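Local coordinates for MAU2 chromatid cohesion factor homolog (Saccharomyces cerevisiae, PDB 4XDN), which forms a complex with SCC2 that is required for the cohesin complex to associate with chromosomes and so takes part in sister chromatid cohesion, at residues 330-335 and 557-562; 390-395 and 417-422. All blocks are in the same frame, centred on the assembly; numbering follows the deposited sequence.

Contact 1: residues 330-335 and 557-562. With SO4 (sulfate ion), chain F.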
ATOM      1  N   VAL A 330      -9.725  -4.368  -9.025  1.00 32.03           N
ATOM      2  CA  VAL A 330      -9.084  -3.088  -9.306  1.00 30.77           C
ATOM      3  C   VAL A 330      -8.472  -3.108 -10.704  1.00 31.04           C
ATOM      4  O   VAL A 330      -8.507  -2.106 -11.422  1.00 33.31           O
ATOM      5  CB  VAL A 330      -7.988  -2.754  -8.271  1.00 30.60           C
ATOM      6  CG1 VAL A 330      -7.174  -1.544  -8.712  1.00 29.61           C
ATOM      7  CG2 VAL A 330      -8.604  -2.491  -6.908  1.00 30.62           C
ATOM      8  N   SER A 331      -7.914  -4.254 -11.082  1.00 29.13           N
ATOM      9  CA  SER A 331      -7.263  -4.397 -12.379  1.00 31.71           C
ATOM     10  C   SER A 331      -8.260  -4.257 -13.524  1.00 32.18           C
ATOM     11  O   SER A 331      -7.877  -3.914 -14.638  1.00 30.80           O
ATOM     12  CB  SER A 331      -6.551  -5.748 -12.480  1.00 33.72           C
ATOM     13  OG  SER A 331      -7.424  -6.756 -12.957  1.00 37.68           O
ATOM     14  N   TYR A 332      -9.533  -4.521 -13.246  1.00 32.95           N
ATOM     15  CA  TYR A 332     -10.571  -4.479 -14.274  1.00 36.08           C
ATOM     16  C   TYR A 332     -11.330  -3.153 -14.316  1.00 36.83           C
ATOM     17  O   TYR A 332     -12.180  -2.956 -15.188  1.00 37.93           O
ATOM     18  CB  TYR A 332     -11.584  -5.608 -14.058  1.00 38.08           C
ATOM     19  CG  TYR A 332     -11.037  -7.016 -14.185  1.00 39.74           C
ATOM     20  CD1 TYR A 332      -9.898  -7.286 -14.931  1.00 40.08           C
ATOM     21  CD2 TYR A 332     -11.679  -8.078 -13.564  1.00 40.10           C
ATOM     22  CE1 TYR A 332      -9.413  -8.575 -15.046  1.00 39.55           C
ATOM     23  CE2 TYR A 332     -11.202  -9.367 -13.674  1.00 39.44           C
ATOM     24  CZ  TYR A 332     -10.069  -9.611 -14.415  1.00 38.18           C
ATOM     25  OH  TYR A 332      -9.593 -10.897 -14.522  1.00 37.81           O
ATOM     26  N   ILE A 333     -11.045  -2.254 -13.378  1.00 33.51           N
ATOM     27  CA  ILE A 333     -11.768  -0.984 -13.292  1.00 34.76           C
ATOM     28  C   ILE A 333     -11.707  -0.222 -14.610  1.00 36.18           C
ATOM     29  O   ILE A 333     -12.729   0.249 -15.111  1.00 36.21           O
ATOM     30  CB  ILE A 333     -11.205  -0.077 -12.177  1.00 35.44           C
ATOM     31  CG1 ILE A 333     -11.295  -0.766 -10.812  1.00 34.61           C
ATOM     32  CG2 ILE A 333     -11.932   1.269 -12.149  1.00 34.30           C
ATOM     33  CD1 ILE A 333     -12.697  -0.909 -10.262  1.00 39.11           C
ATOM     34  N   VAL A 334     -10.501  -0.105 -15.163  1.00 35.80           N
ATOM     35  CA  VAL A 334     -10.275   0.684 -16.371  1.00 37.61           C
ATOM     36  C   VAL A 334     -11.092   0.144 -17.541  1.00 39.15           C
ATOM     37  O   VAL A 334     -11.508   0.900 -18.416  1.00 44.83           O
ATOM     38  CB  VAL A 334      -8.769   0.716 -16.748  1.00 47.31           C
ATOM     39  CG1 VAL A 334      -8.269  -0.672 -17.147  1.00 48.14           C
ATOM     40  CG2 VAL A 334      -8.513   1.726 -17.854  1.00 46.75           C
ATOM     41  N   ASN A 335     -11.334  -1.163 -17.546  1.00 39.14           N
ATOM     42  CA  ASN A 335     -12.148  -1.779 -18.588  1.00 42.86           C
ATOM     43  C   ASN A 335     -13.580  -1.237 -18.545  1.00 46.25           C
ATOM     44  O   ASN A 335     -14.158  -0.916 -19.584  1.00 51.20           O
ATOM     45  CB  ASN A 335     -12.142  -3.301 -18.442  1.00 42.14           C
ATOM     46  CG  ASN A 335     -10.759  -3.900 -18.607  1.00 41.34           C
ATOM     47  OD1 ASN A 335     -10.004  -4.041 -17.644  1.00 37.21           O
ATOM     48  ND2 ASN A 335     -10.423  -4.262 -19.839  1.00 42.94           N
ATOM     49  N   LYS A 557       1.346  -3.232 -25.416  1.00 51.38           N
ATOM     50  CA  LYS A 557      -0.072  -3.554 -25.422  1.00 51.68           C
ATOM     51  C   LYS A 557      -0.806  -2.755 -24.356  1.00 45.83           C
ATOM     52  O   LYS A 557      -0.441  -2.783 -23.182  1.00 44.19           O
ATOM     53  CB  LYS A 557      -0.277  -5.052 -25.195  1.00 59.38           C
ATOM     54  CG  LYS A 557      -1.646  -5.570 -25.616  1.00 65.34           C
ATOM     55  CD  LYS A 557      -1.822  -7.029 -25.220  1.00 71.62           C
ATOM     56  CE  LYS A 557      -2.998  -7.674 -25.938  1.00 73.91           C
ATOM     57  NZ  LYS A 557      -3.086  -9.132 -25.639  1.00 76.95           N
ATOM     58  N   LEU A 558      -1.837  -2.034 -24.780  1.00 44.92           N
ATOM     59  CA  LEU A 558      -2.660  -1.255 -23.868  1.00 44.25           C
ATOM     60  C   LEU A 558      -3.905  -2.031 -23.476  1.00 46.10           C
ATOM     61  O   LEU A 558      -4.547  -2.654 -24.323  1.00 45.19           O
ATOM     62  CB  LEU A 558      -3.061   0.076 -24.507  1.00 41.85           C
ATOM     63  CG  LEU A 558      -1.917   1.030 -24.848  1.00 42.36           C
ATOM     64  CD1 LEU A 558      -2.444   2.234 -25.603  1.00 40.02           C
ATOM     65  CD2 LEU A 558      -1.191   1.464 -23.584  1.00 42.73           C
ATOM     66  N   LYS A 559      -4.241  -1.999 -22.191  1.00 46.72           N
ATOM     67  CA  LYS A 559      -5.531  -2.497 -21.745  1.00 49.37           C
ATOM     68  C   LYS A 559      -6.621  -1.710 -22.458  1.00 47.12           C
ATOM     69  O   LYS A 559      -6.388  -0.589 -22.912  1.00 46.35           O
ATOM     70  CB  LYS A 559      -5.681  -2.371 -20.231  1.00 53.32           C
ATOM     71  CG  LYS A 559      -5.142  -3.559 -19.448  1.00 60.64           C
ATOM     72  CD  LYS A 559      -5.478  -3.454 -17.969  1.00 65.79           C
ATOM     73  CE  LYS A 559      -6.965  -3.671 -17.703  1.00 69.25           C
ATOM     74  NZ  LYS A 559      -7.361  -5.111 -17.737  1.00 72.15           N
ATOM     75  N   LYS A 560      -7.812  -2.289 -22.556  1.00 46.38           N
ATOM     76  CA  LYS A 560      -8.889  -1.674 -23.323  1.00 45.77           C
ATOM     77  C   LYS A 560      -9.494  -0.479 -22.588  1.00 43.67           C
ATOM     78  O   LYS A 560     -10.700  -0.429 -22.353  1.00 45.61           O
ATOM     79  CB  LYS A 560      -9.972  -2.706 -23.635  1.00 48.43           C
ATOM     80  CG  LYS A 560      -9.446  -3.940 -24.365  1.00 53.63           C
ATOM     81  CD  LYS A 560     -10.525  -4.994 -24.584  1.00 59.83           C
ATOM     82  CE  LYS A 560     -11.171  -5.428 -23.274  1.00 64.77           C
ATOM     83  NZ  LYS A 560     -11.642  -6.841 -23.313  1.00 69.37           N
ATOM     84  N   ALA A 561      -8.647   0.477 -22.222  1.00 39.29           N
ATOM     85  CA  ALA A 561      -9.119   1.758 -21.723  1.00 37.03           C
ATOM     86  C   ALA A 561      -9.751   2.502 -22.887  1.00 35.48           C
ATOM     87  O   ALA A 561      -9.063   2.850 -23.846  1.00 35.35           O
ATOM     88  CB  ALA A 561      -7.980   2.556 -21.121  1.00 37.15           C
ATOM     89  N   LEU A 562     -11.056   2.739 -22.803  1.00 34.81           N
ATOM     90  CA  LEU A 562     -11.811   3.270 -23.932  1.00 32.30           C
ATOM     91  C   LEU A 562     -11.228   4.565 -24.479  1.00 31.42           C
ATOM     92  O   LEU A 562     -10.875   4.635 -25.655  1.00 30.23           O
ATOM     93  CB  LEU A 562     -13.269   3.507 -23.542  1.00 32.31           C
ATOM     94  CG  LEU A 562     -14.165   4.005 -24.680  1.00 32.29           C
ATOM     95  CD1 LEU A 562     -14.315   2.937 -25.754  1.00 31.16           C
ATOM     96  CD2 LEU A 562     -15.517   4.419 -24.144  1.00 33.59           C
TER
HETATM   97  S   SO4 F 704      -7.682  -6.038 -21.533  1.00 57.12           S
HETATM   98  O1  SO4 F 704      -8.680  -6.943 -22.093  1.00 56.18           O
HETATM   99  O2  SO4 F 704      -7.077  -6.654 -20.356  1.00 58.17           O
HETATM  100  O3  SO4 F 704      -6.648  -5.779 -22.531  1.00 60.75           O
HETATM  101  O4  SO4 F 704      -8.312  -4.776 -21.157  1.00 55.67           O
HETATM  102  O   HOH W   1      -6.409  -6.854 -15.926  1.00 39.97           O
HETATM  103  O   HOH W   2     -12.211   2.834 -20.019  1.00 25.64           O

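Contact 2: residues 390-395 and 417-422. With SO4 (sulfate ion), chain C.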
ATOM      1  N   LYS A 390     -15.542   1.882  -6.498  1.00 35.38           N
ATOM      2  CA  LYS A 390     -16.922   1.881  -6.972  1.00 36.41           C
ATOM      3  C   LYS A 390     -17.225   3.229  -7.616  1.00 36.23           C
ATOM      4  O   LYS A 390     -17.755   3.300  -8.726  1.00 36.93           O
ATOM      5  CB  LYS A 390     -17.895   1.610  -5.824  1.00 38.08           C
ATOM      6  CG  LYS A 390     -19.345   1.429  -6.256  1.00 42.31           C
ATOM      7  CD  LYS A 390     -20.295   1.557  -5.074  1.00 47.05           C
ATOM      8  CE  LYS A 390     -21.705   1.120  -5.441  1.00 53.52           C
ATOM      9  NZ  LYS A 390     -22.681   1.389  -4.348  1.00 56.73           N
ATOM     10  N   VAL A 391     -16.879   4.293  -6.902  1.00 33.71           N
ATOM     11  CA  VAL A 391     -17.051   5.650  -7.398  1.00 34.53           C
ATOM     12  C   VAL A 391     -16.191   5.878  -8.638  1.00 33.96           C
ATOM     13  O   VAL A 391     -16.642   6.492  -9.604  1.00 31.81           O
ATOM     14  CB  VAL A 391     -16.697   6.687  -6.304  1.00 34.38           C
ATOM     15  CG1 VAL A 391     -16.646   8.118  -6.862  1.00 34.96           C
ATOM     16  CG2 VAL A 391     -17.700   6.603  -5.168  1.00 33.88           C
ATOM     17  N   TRP A 392     -14.961   5.375  -8.619  1.00 31.83           N
ATOM     18  CA  TRP A 392     -14.059   5.594  -9.740  1.00 30.25           C
ATOM     19  C   TRP A 392     -14.581   4.924 -11.005  1.00 30.33           C
ATOM     20  O   TRP A 392     -14.558   5.520 -12.082  1.00 29.97           O
ATOM     21  CB  TRP A 392     -12.654   5.080  -9.433  1.00 30.06           C
ATOM     22  CG  TRP A 392     -11.651   5.620 -10.403  1.00 27.95           C
ATOM     23  CD1 TRP A 392     -11.322   5.098 -11.619  1.00 26.89           C
ATOM     24  CD2 TRP A 392     -10.864   6.807 -10.249  1.00 26.94           C
ATOM     25  NE1 TRP A 392     -10.372   5.882 -12.231  1.00 27.26           N
ATOM     26  CE2 TRP A 392     -10.074   6.938 -11.410  1.00 26.00           C
ATOM     27  CE3 TRP A 392     -10.748   7.771  -9.242  1.00 27.19           C
ATOM     28  CZ2 TRP A 392      -9.180   7.991 -11.589  1.00 24.62           C
ATOM     29  CZ3 TRP A 392      -9.857   8.815  -9.423  1.00 26.38           C
ATOM     30  CH2 TRP A 392      -9.087   8.917 -10.589  1.00 24.28           C
ATOM     31  N   GLU A 393     -15.054   3.689 -10.877  1.00 29.10           N
ATOM     32  CA  GLU A 393     -15.542   2.962 -12.041  1.00 32.76           C
ATOM     33  C   GLU A 393     -16.796   3.626 -12.606  1.00 33.39           C
ATOM     34  O   GLU A 393     -17.001   3.644 -13.817  1.00 32.69           O
ATOM     35  CB  GLU A 393     -15.834   1.498 -11.699  1.00 34.16           C
ATOM     36  CG  GLU A 393     -16.137   0.663 -12.938  1.00 37.41           C
ATOM     37  CD  GLU A 393     -16.381  -0.801 -12.637  1.00 41.03           C
ATOM     38  OE1 GLU A 393     -16.553  -1.154 -11.451  1.00 42.66           O
ATOM     39  OE2 GLU A 393     -16.401  -1.599 -13.599  1.00 43.32           O
ATOM     40  N   GLN A 394     -17.631   4.172 -11.725  1.00 37.22           N
ATOM     41  CA  GLN A 394     -18.830   4.887 -12.151  1.00 40.70           C
ATOM     42  C   GLN A 394     -18.461   6.164 -12.893  1.00 36.70           C
ATOM     43  O   GLN A 394     -19.102   6.522 -13.883  1.00 33.88           O
ATOM     44  CB  GLN A 394     -19.720   5.217 -10.950  1.00 45.34           C
ATOM     45  CG  GLN A 394     -20.733   4.135 -10.610  1.00 50.09           C
ATOM     46  CD  GLN A 394     -21.752   3.911 -11.713  1.00 52.93           C
ATOM     47  OE1 GLN A 394     -22.015   2.775 -12.108  1.00 54.75           O
ATOM     48  NE2 GLN A 394     -22.336   4.995 -12.211  1.00 53.57           N
ATOM     49  N   THR A 395     -17.428   6.846 -12.409  1.00 34.71           N
ATOM     50  CA  THR A 395     -16.952   8.070 -13.041  1.00 34.92           C
ATOM     51  C   THR A 395     -16.462   7.785 -14.455  1.00 34.67           C
ATOM     52  O   THR A 395     -16.748   8.543 -15.385  1.00 34.80           O
ATOM     53  CB  THR A 395     -15.818   8.725 -12.221  1.00 34.40           C
ATOM     54  OG1 THR A 395     -16.305   9.066 -10.918  1.00 33.96           O
ATOM     55  CG2 THR A 395     -15.306   9.988 -12.902  1.00 33.82           C
ATOM     56  N   ARG A 417      -9.833  14.602  -2.563  1.00 44.38           N
ATOM     57  CA  ARG A 417      -9.719  15.880  -3.258  1.00 46.03           C
ATOM     58  C   ARG A 417      -9.331  15.695  -4.727  1.00 43.16           C
ATOM     59  O   ARG A 417      -9.461  16.623  -5.525  1.00 41.72           O
ATOM     60  CB  ARG A 417      -8.718  16.801  -2.547  1.00 49.80           C
ATOM     61  CG  ARG A 417      -7.359  16.197  -2.246  1.00 51.20           C
ATOM     62  CD  ARG A 417      -6.777  16.770  -0.954  1.00 52.67           C
ATOM     63  NE  ARG A 417      -5.801  15.868  -0.343  1.00 51.81           N
ATOM     64  CZ  ARG A 417      -4.618  16.234   0.147  1.00 54.09           C
ATOM     65  NH1 ARG A 417      -4.224  17.501   0.117  1.00 54.50           N
ATOM     66  NH2 ARG A 417      -3.818  15.317   0.675  1.00 56.96           N
ATOM     67  N   LEU A 418      -8.872  14.499  -5.086  1.00 41.53           N
ATOM     68  CA  LEU A 418      -8.659  14.169  -6.488  1.00 39.29           C
ATOM     69  C   LEU A 418     -10.012  14.037  -7.175  1.00 38.88           C
ATOM     70  O   LEU A 418     -10.244  14.624  -8.233  1.00 37.04           O
ATOM     71  CB  LEU A 418      -7.853  12.876  -6.646  1.00 37.40           C
ATOM     72  CG  LEU A 418      -7.736  12.344  -8.082  1.00 37.33           C
ATOM     73  CD1 LEU A 418      -7.159  13.400  -9.019  1.00 36.92           C
ATOM     74  CD2 LEU A 418      -6.894  11.080  -8.134  1.00 38.09           C
ATOM     75  N   LEU A 419     -10.902  13.263  -6.561  1.00 38.99           N
ATOM     76  CA  LEU A 419     -12.255  13.095  -7.078  1.00 40.28           C
ATOM     77  C   LEU A 419     -12.992  14.426  -7.113  1.00 42.27           C
ATOM     78  O   LEU A 419     -13.828  14.660  -7.986  1.00 42.56           O
ATOM     79  CB  LEU A 419     -13.036  12.088  -6.231  1.00 41.71           C
ATOM     80  CG  LEU A 419     -12.715  10.612  -6.469  1.00 42.44           C
ATOM     81  CD1 LEU A 419     -13.400   9.752  -5.418  1.00 43.52           C
ATOM     82  CD2 LEU A 419     -13.132  10.182  -7.872  1.00 43.76           C
ATOM     83  N   GLN A 420     -12.676  15.297  -6.160  1.00 43.41           N
ATOM     84  CA  GLN A 420     -13.279  16.622  -6.114  1.00 45.87           C
ATOM     85  C   GLN A 420     -12.726  17.505  -7.230  1.00 44.13           C
ATOM     86  O   GLN A 420     -13.458  18.286  -7.834  1.00 41.80           O
ATOM     87  CB  GLN A 420     -13.038  17.271  -4.748  1.00 50.09           C
ATOM     88  CG  GLN A 420     -13.530  18.707  -4.638  1.00 56.68           C
ATOM     89  CD  GLN A 420     -14.994  18.860  -5.005  1.00 61.65           C
ATOM     90  OE1 GLN A 420     -15.799  17.950  -4.798  1.00 63.74           O
ATOM     91  NE2 GLN A 420     -15.347  20.016  -5.557  1.00 62.24           N
ATOM     92  N   ALA A 421     -11.430  17.374  -7.501  1.00 43.19           N
ATOM     93  CA  ALA A 421     -10.787  18.145  -8.558  1.00 42.31           C
ATOM     94  C   ALA A 421     -11.337  17.741  -9.921  1.00 38.34           C
ATOM     95  O   ALA A 421     -11.586  18.588 -10.780  1.00 39.21           O
ATOM     96  CB  ALA A 421      -9.280  17.950  -8.517  1.00 42.69           C
ATOM     97  N   MET A 422     -11.518  16.438 -10.108  1.00 34.80           N
ATOM     98  CA  MET A 422     -12.072  15.908 -11.345  1.00 35.03           C
ATOM     99  C   MET A 422     -13.506  16.385 -11.529  1.00 37.79           C
ATOM    100  O   MET A 422     -13.954  16.615 -12.654  1.00 38.68           O
ATOM    101  CB  MET A 422     -12.015  14.380 -11.343  1.00 33.20           C
ATOM    102  CG  MET A 422     -10.603  13.823 -11.376  1.00 31.97           C
ATOM    103  SD  MET A 422     -10.508  12.084 -10.910  1.00 36.22           S
ATOM    104  CE  MET A 422     -11.686  11.356 -12.048  1.00 38.23           C
TER
HETATM  105  S   SO4 C 701      -7.828  13.185   1.027  1.00 48.99           S
HETATM  106  O1  SO4 C 701      -8.408  11.844   0.957  1.00 48.42           O
HETATM  107  O2  SO4 C 701      -8.507  13.960   2.061  1.00 50.20           O
HETATM  108  O3  SO4 C 701      -6.405  13.083   1.343  1.00 47.22           O
HETATM  109  O4  SO4 C 701      -7.999  13.854  -0.257  1.00 47.24           O

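Contact 1: residues 330-335 and 557-562
The C-terminal end of helix 317-331 and the residues that follow it meet, at Val-334 and Asn-335, the irregular segment 557-562 that runs into the N-cap of helix 562-575, with Lys-559 reaching across between them. Asn-335 faces both the lysine and a sulfate ion, probably taken up from the crystallisation liquor. Its OD1 accepts the ammonium NZ of Lys-559 at 2.9 Å, in the carbonyl plane and on a lone pair (C=O...N 126°), while ND2 lies 2.5 Å from sulfate O4, too short to be taken at face value. That same oxygen receives the backbone N of Lys-560 at 2.9 Å along an almost straight bond (177°), and Lys-559 NZ adds a bond to sulfate O2 at 3.1 Å. Lys-560 is the centre of an inverse gamma turn, closed by Ala-561 N on Lys-559 O, and at this tight bend its N-H faces the anion. The side chain of Lys-559 is folded at chi3 (71°) and chi4, which turns NZ back to the amide and sets CE tightly against Val-334 CG1. The other valine branch, CG2, is also in tight contact, 3.4 Å from Ala-561 CB. Two waters complete the join: one links Ser-331 OG, itself bonded to Gln-328 O, with Lys-559 NZ, and another, 2.6 Å from Val-334 O, accepts from Leu-562 N at the start of the following helix.

Contact 2: residues 390-395 and 417-422
Trp-392 and Met-422 meet at about a right angle, the methionine bringing its bent end to the six-membered ring of the indole. Met-422 CE lies over one face of that ring, 4.2 Å from its centroid and 25° off the normal, a CH-pi contact. Met-422 SD comes in more obliquely, 3.5 Å from Trp-392 CH2, a Met-aromatic contact. With CG anti to the backbone N (chi1 -165°), the indole swings from its own helix toward segment 417-422, where two leucines meet it obliquely: Leu-419 CD2 stands 3.7 Å from Trp-392 CE3, and Leu-418 CD2 is 3.9 Å from Trp-392 CH2. Shortening Trp-392 to an alanine would probably open a gap between these leucines and Met-422 and leave the thioether free to turn. Beside the indole, Val-391 CG1 packs on Leu-419 CD1 at 3.9 Å, and Thr-395 offers its methyl CG2 to Met-422 CE. The threonine hydroxyl turns back to its own helix instead, donating to Val-391 O at 2.9 Å from above the carbonyl plane, on the face opposite to Thr-395 N. The two short segments run nearly parallel, at 18° with axes 12.0 Å apart, an interval spanned chiefly by the indole, the leucines and the methionine. Trp-392 NE1 hydrogen-bonds to the backbone of another protein chain. Helix 432-440 backs segment 417-422 through Leu-438 and Tyr-435, with helix 369-398 on the other side of the contact.

How the contacts relate
Contacts 1 and 2 illustrate how a largely helical stretch is joined by nested contacts: helix 369-398 and helix 415-426, paired in contact 2, both fall within the chain closed into a loop by contact 1. The order is 330-335, 390-395, 417-422 and 557-562, and the centres lie about 16 Å apart. The two contacts touch directly, for Ile-333 CG2 sits 3.9 Å from Trp-392 CD1 and packs on Glu-393 CB too. Contact 1 thus joins parts distant in sequence, whereas contact 2 pairs near neighbours. All four segments lie within the cohesin loading factor family sequence. Another protein chain packs against both contacts, consistent with this region contributing to the surface that binds a partner, probably SCC2.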